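Local structure of benzoate transport porin BenP (5DL8) at residues Asp24-Thr29 with Leu56-Lys61; Gly77-Val82 with Thr118-Tyr123. The protein probably acts as an outer-membrane porin of the OprD family, a beta-barrel channel through which small solutes, possibly including benzoate, cross the outer membrane. All blocks are in the same frame, centred on the assembly; numbering follows the deposited sequence.

Interaction 1 of 2, residues Asp24-Thr29 with Leu56-Lys61; sequences DEWKFT and LFYKSK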
# COMPACT_ATOMS: atom_id res chain seq x y z
N ASP A 24 -26.30 -1.35 -1.51
CA ASP A 24 -25.41 -0.95 -0.38
C ASP A 24 -24.47 -2.12 -0.02
O ASP A 24 -24.86 -3.31 -0.19
CB ASP A 24 -26.16 -0.59 0.90
CG ASP A 24 -26.99 0.72 0.80
OD1 ASP A 24 -27.04 1.42 -0.19
OD2 ASP A 24 -27.59 1.06 1.82
N GLU A 25 -23.24 -1.77 0.39
CA GLU A 25 -22.18 -2.71 0.80
C GLU A 25 -21.71 -2.20 2.17
O GLU A 25 -21.36 -1.03 2.31
CB GLU A 25 -20.97 -2.77 -0.18
CG GLU A 25 -21.26 -3.43 -1.56
CD GLU A 25 -20.31 -3.03 -2.72
OE1 GLU A 25 -19.17 -2.57 -2.54
OE2 GLU A 25 -20.72 -3.17 -3.88
N TRP A 26 -21.82 -3.07 3.18
CA TRP A 26 -21.24 -2.87 4.50
C TRP A 26 -20.06 -3.85 4.74
O TRP A 26 -20.09 -5.00 4.24
CB TRP A 26 -22.28 -3.13 5.53
CG TRP A 26 -23.49 -2.28 5.53
CD1 TRP A 26 -24.60 -2.47 4.76
CD2 TRP A 26 -23.77 -1.22 6.41
NE1 TRP A 26 -25.51 -1.56 5.07
CE2 TRP A 26 -25.04 -0.76 6.08
CE3 TRP A 26 -23.02 -0.55 7.42
CZ2 TRP A 26 -25.66 0.32 6.75
CZ3 TRP A 26 -23.62 0.55 8.10
CH2 TRP A 26 -24.94 0.97 7.76
N LYS A 27 -19.04 -3.44 5.51
CA LYS A 27 -17.98 -4.40 5.90
C LYS A 27 -17.70 -4.17 7.34
O LYS A 27 -17.40 -3.06 7.70
CB LYS A 27 -16.73 -4.15 5.07
CG LYS A 27 -15.74 -5.31 5.06
CD LYS A 27 -14.53 -5.29 4.10
CE LYS A 27 -13.95 -3.89 3.83
NZ LYS A 27 -12.78 -4.00 2.87
N PHE A 28 -17.85 -5.21 8.15
CA PHE A 28 -17.46 -5.22 9.55
C PHE A 28 -16.21 -6.05 9.71
O PHE A 28 -16.14 -7.18 9.26
CB PHE A 28 -18.55 -5.88 10.43
CG PHE A 28 -18.19 -5.91 11.87
CD1 PHE A 28 -18.06 -4.74 12.57
CD2 PHE A 28 -17.94 -7.08 12.53
CE1 PHE A 28 -17.63 -4.74 13.91
CE2 PHE A 28 -17.56 -7.09 13.87
CZ PHE A 28 -17.40 -5.93 14.56
N THR A 29 -15.24 -5.48 10.41
CA THR A 29 -14.02 -6.20 10.71
C THR A 29 -13.60 -6.11 12.21
O THR A 29 -13.99 -5.25 12.93
CB THR A 29 -12.77 -5.75 9.86
OG1 THR A 29 -12.32 -4.50 10.29
CG2 THR A 29 -12.99 -5.69 8.32
N LEU A 56 -15.97 -0.50 10.92
CA LEU A 56 -17.13 -0.59 10.07
C LEU A 56 -17.03 0.38 8.85
O LEU A 56 -16.57 1.52 9.00
CB LEU A 56 -18.37 -0.25 10.91
CG LEU A 56 -19.73 -0.42 10.22
CD1 LEU A 56 -19.89 -1.86 9.80
CD2 LEU A 56 -20.83 0.05 11.14
N PHE A 57 -17.35 -0.15 7.68
CA PHE A 57 -17.24 0.56 6.37
C PHE A 57 -18.58 0.43 5.62
O PHE A 57 -19.19 -0.65 5.51
CB PHE A 57 -16.12 -0.00 5.45
CG PHE A 57 -14.78 -0.05 6.12
CD1 PHE A 57 -14.40 -1.17 6.87
CD2 PHE A 57 -13.93 1.04 6.08
CE1 PHE A 57 -13.18 -1.21 7.53
CE2 PHE A 57 -12.69 1.00 6.72
CZ PHE A 57 -12.34 -0.10 7.48
N TYR A 58 -19.05 1.56 5.14
CA TYR A 58 -20.30 1.66 4.48
C TYR A 58 -20.10 2.35 3.13
O TYR A 58 -19.41 3.41 3.04
CB TYR A 58 -21.26 2.45 5.33
CG TYR A 58 -22.54 2.79 4.59
CD1 TYR A 58 -23.54 1.81 4.34
CD2 TYR A 58 -22.78 4.11 4.12
CE1 TYR A 58 -24.71 2.15 3.66
CE2 TYR A 58 -23.94 4.44 3.49
CZ TYR A 58 -24.88 3.47 3.27
OH TYR A 58 -25.96 3.86 2.61
N LYS A 59 -20.70 1.73 2.10
CA LYS A 59 -20.78 2.31 0.78
C LYS A 59 -22.10 2.20 0.18
O LYS A 59 -22.49 1.10 -0.26
CB LYS A 59 -19.93 1.53 -0.17
CG LYS A 59 -18.49 1.48 0.19
CD LYS A 59 -17.73 0.68 -0.86
CE LYS A 59 -17.96 1.32 -2.21
NZ LYS A 59 -16.84 0.90 -3.08
N SER A 60 -22.77 3.32 0.04
CA SER A 60 -24.08 3.30 -0.58
C SER A 60 -24.11 2.85 -2.05
O SER A 60 -23.18 3.05 -2.82
CB SER A 60 -24.82 4.64 -0.44
OG SER A 60 -24.37 5.58 -1.39
N LYS A 61 -25.23 2.25 -2.41
CA LYS A 61 -25.58 2.19 -3.82
C LYS A 61 -25.65 3.63 -4.37
O LYS A 61 -25.86 4.62 -3.64
CB LYS A 61 -26.93 1.46 -4.05
CG LYS A 61 -28.20 2.19 -3.57
CD LYS A 61 -29.48 1.34 -3.80
CE LYS A 61 -30.61 1.62 -2.79
NZ LYS A 61 -31.76 0.68 -2.87

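Interaction 2 of 2, residues Gly77-Val82 with Thr118-Tyr123; sequences GADASV and TLKLGY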
# COMPACT_ATOMS: atom_id res chain seq x y z
N GLY A 77 -24.68 9.31 -4.05
CA GLY A 77 -24.51 8.40 -2.93
C GLY A 77 -23.62 8.98 -1.87
O GLY A 77 -23.19 10.11 -1.93
N ALA A 78 -23.30 8.15 -0.90
CA ALA A 78 -22.38 8.49 0.16
C ALA A 78 -21.69 7.25 0.74
O ALA A 78 -22.25 6.11 0.69
CB ALA A 78 -23.08 9.25 1.26
N ASP A 79 -20.49 7.50 1.25
CA ASP A 79 -19.77 6.48 1.93
C ASP A 79 -19.40 7.02 3.32
O ASP A 79 -19.40 8.22 3.57
CB ASP A 79 -18.46 6.15 1.26
CG ASP A 79 -18.58 5.61 -0.19
OD1 ASP A 79 -19.53 5.01 -0.64
OD2 ASP A 79 -17.58 5.71 -0.85
N ALA A 80 -19.00 6.11 4.19
CA ALA A 80 -18.49 6.49 5.53
C ALA A 80 -17.75 5.33 6.21
O ALA A 80 -17.94 4.16 5.87
CB ALA A 80 -19.64 6.97 6.38
N SER A 81 -16.89 5.68 7.17
CA SER A 81 -16.05 4.68 7.83
C SER A 81 -15.81 5.06 9.29
O SER A 81 -15.84 6.24 9.63
CB SER A 81 -14.69 4.53 7.08
OG SER A 81 -13.86 5.68 7.23
N VAL A 82 -15.49 4.04 10.12
CA VAL A 82 -15.04 4.24 11.46
C VAL A 82 -14.15 3.06 11.80
O VAL A 82 -14.42 1.90 11.38
CB VAL A 82 -16.25 4.39 12.43
CG1 VAL A 82 -17.12 3.11 12.42
CG2 VAL A 82 -15.79 4.71 13.86
N THR A 118 -17.84 10.41 2.73
CA THR A 118 -17.60 10.75 1.36
C THR A 118 -18.93 11.05 0.66
O THR A 118 -19.88 10.21 0.76
CB THR A 118 -16.90 9.57 0.62
OG1 THR A 118 -15.79 9.04 1.37
CG2 THR A 118 -16.36 10.02 -0.73
N LEU A 119 -19.00 12.19 -0.06
CA LEU A 119 -20.13 12.47 -1.00
C LEU A 119 -19.79 11.96 -2.41
O LEU A 119 -18.66 12.09 -2.84
CB LEU A 119 -20.43 13.96 -1.06
CG LEU A 119 -21.46 14.59 -0.13
CD1 LEU A 119 -21.44 14.08 1.30
CD2 LEU A 119 -21.30 16.12 -0.16
N LYS A 120 -20.75 11.33 -3.07
CA LYS A 120 -20.60 10.78 -4.41
C LYS A 120 -21.64 11.36 -5.36
O LYS A 120 -22.79 11.43 -5.00
CB LYS A 120 -20.85 9.29 -4.41
CG LYS A 120 -19.71 8.53 -3.71
CD LYS A 120 -19.80 6.98 -3.70
CE LYS A 120 -21.02 6.40 -2.98
NZ LYS A 120 -20.99 4.88 -3.08
N LEU A 121 -21.24 11.65 -6.59
CA LEU A 121 -22.09 12.15 -7.70
C LEU A 121 -21.69 11.41 -9.00
O LEU A 121 -20.53 11.44 -9.40
CB LEU A 121 -21.94 13.72 -7.84
CG LEU A 121 -22.85 14.49 -8.83
CD1 LEU A 121 -24.35 14.50 -8.46
CD2 LEU A 121 -22.35 15.95 -9.11
N GLY A 122 -22.64 10.72 -9.64
CA GLY A 122 -22.31 9.85 -10.78
C GLY A 122 -23.07 10.28 -12.02
O GLY A 122 -24.16 10.89 -11.93
N TYR A 123 -22.50 9.99 -13.19
CA TYR A 123 -23.20 10.11 -14.48
C TYR A 123 -22.65 9.04 -15.49
O TYR A 123 -21.46 9.05 -15.79
CB TYR A 123 -23.08 11.55 -15.08
CG TYR A 123 -23.74 11.65 -16.47
CD1 TYR A 123 -25.14 11.73 -16.60
CD2 TYR A 123 -22.97 11.65 -17.69
CE1 TYR A 123 -25.75 11.77 -17.85
CE2 TYR A 123 -23.61 11.67 -18.93
CZ TYR A 123 -25.00 11.74 -18.97
OH TYR A 123 -25.70 11.80 -20.14

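Interaction 1 of 2, residues Asp24-Thr29 with Leu56-Lys61
At the heart of this pairing the ring of Y58 tilts into the indole of W26. Y58 CD1 sits over the centre of one indole face, 3.4 Å from W26 CE2, and the planes meet at 51° in an edge-to-face pair. The two side chains cross obliquely, with different first torsions: W26 CG is anti to its carbonyl carbon, whereas Y58 CG is anti to its backbone N (chi1 171°). At the edge of the indole, L56 CD1 lies 4.1 Å from W26 CE3, and the same methyl also touches the edge of the F28 ring.

Beyond the phenol, the carboxylate of D24 is held at both oxygens. OD2 comes up in the plane of the Y58 ring and accepts a weak hydrogen bond from its OH, while D24 OD1 turns its anti lone pair to K61 N, 3.0 Å away, in a nearly straight bond (168° at H). This grip joins the residue just before strand 25-39 to the chain leaving the paired part of 56-61. On the other face, K27 and F57 run side by side, as do E25 and K59; E25 OE1 and K59 NZ remain 4.2 Å apart, near but not a salt bridge.

E25 pairs with K59 and K27 with F57 through reciprocal N-H to O bonds, as in K59 N to E25 O at 2.8 Å, leaving W26-Y58 and F28-L56 as the non-hydrogen-bonded pairs. W26 also stacks on the C-terminal F407, across the seam where the first and last strands meet. Such alternation, aromatic and aliphatic on one face and largely charged on the other, is consistent with the lipid-facing and lumen-facing sides of an antiparallel porin barrel wall, here its first beta hairpin.

Interaction 2 of 2, residues Gly77-Val82 with Thr118-Tyr123
K120 illustrates how a lysine can reach diagonally over a neighbouring strand to find its acid. K120 CB packs against the backbone of G77, 3.5 Å from G77 O, and from there the chain runs over a residue with no side chain to stand in its way. An otherwise extended course bends at chi3 (-61°), bringing CD alongside the carboxylate of D79. K120 CE then comes close to two atoms, 3.1 Å from D79 OD1 and 3.5 Å from A78 N. At the tip K120 NZ meets D79 OD1 at 2.8 Å in a salt bridge, arriving from above the carboxylate plane (29° out of it). The same ammonium gives a further hydrogen bond to S60 O on the next strand. Two oxygens thus share a largely buried ammonium, which would be expected to stay charged beside the acid.

The side chain of D79 crosses that of K120 at about a right angle, its CG anti to the carbonyl carbon. The root of the same side chain rests on the other strand, D79 CB lying 3.8 Å from T118 CB. T118 OG1 itself is held by E132 O.

Beneath the salt bridge lies a ladder of main-chain bonds: G77 and K120 exchange one pair, D79 and T118 another, with D79 N to T118 O at 2.8 Å lying on a carbonyl lone pair. Between these rungs A78 faces L119 as a non-hydrogen-bonded pair, its CB and the leucine on the face away from the ions. The axes of the two short strand segments make 152°, short of antiparallel because the sheet is twisted. Small and apolar residues on one face with a polar, ion-paired network on the other fit the wall of an outer-membrane beta-barrel, the latter probably lining its interior.

Centred about 11 Å apart on the same side of the chain's centre, the two contacts occupy adjoining parts of one antiparallel barrel wall. Interaction 1 joins strands 25-39 and 47-65; interaction 2, which opens later along the chain, joins 72-87 and 107-123. Since 47-65 is itself paired with 72-87, the four long strands 25-39, 47-65, 72-87 and 107-123 stand side by side. S60 links the two directly: S60 OG probably accepts a hydrogen bond from A78 N at 2.8 Å, and next to it K59 CA packs on D79 OD1. S60 thus takes part in both contacts. Both lie away from the calcium sites and build up the barrel near the seam formed by 25-39 and 394-406.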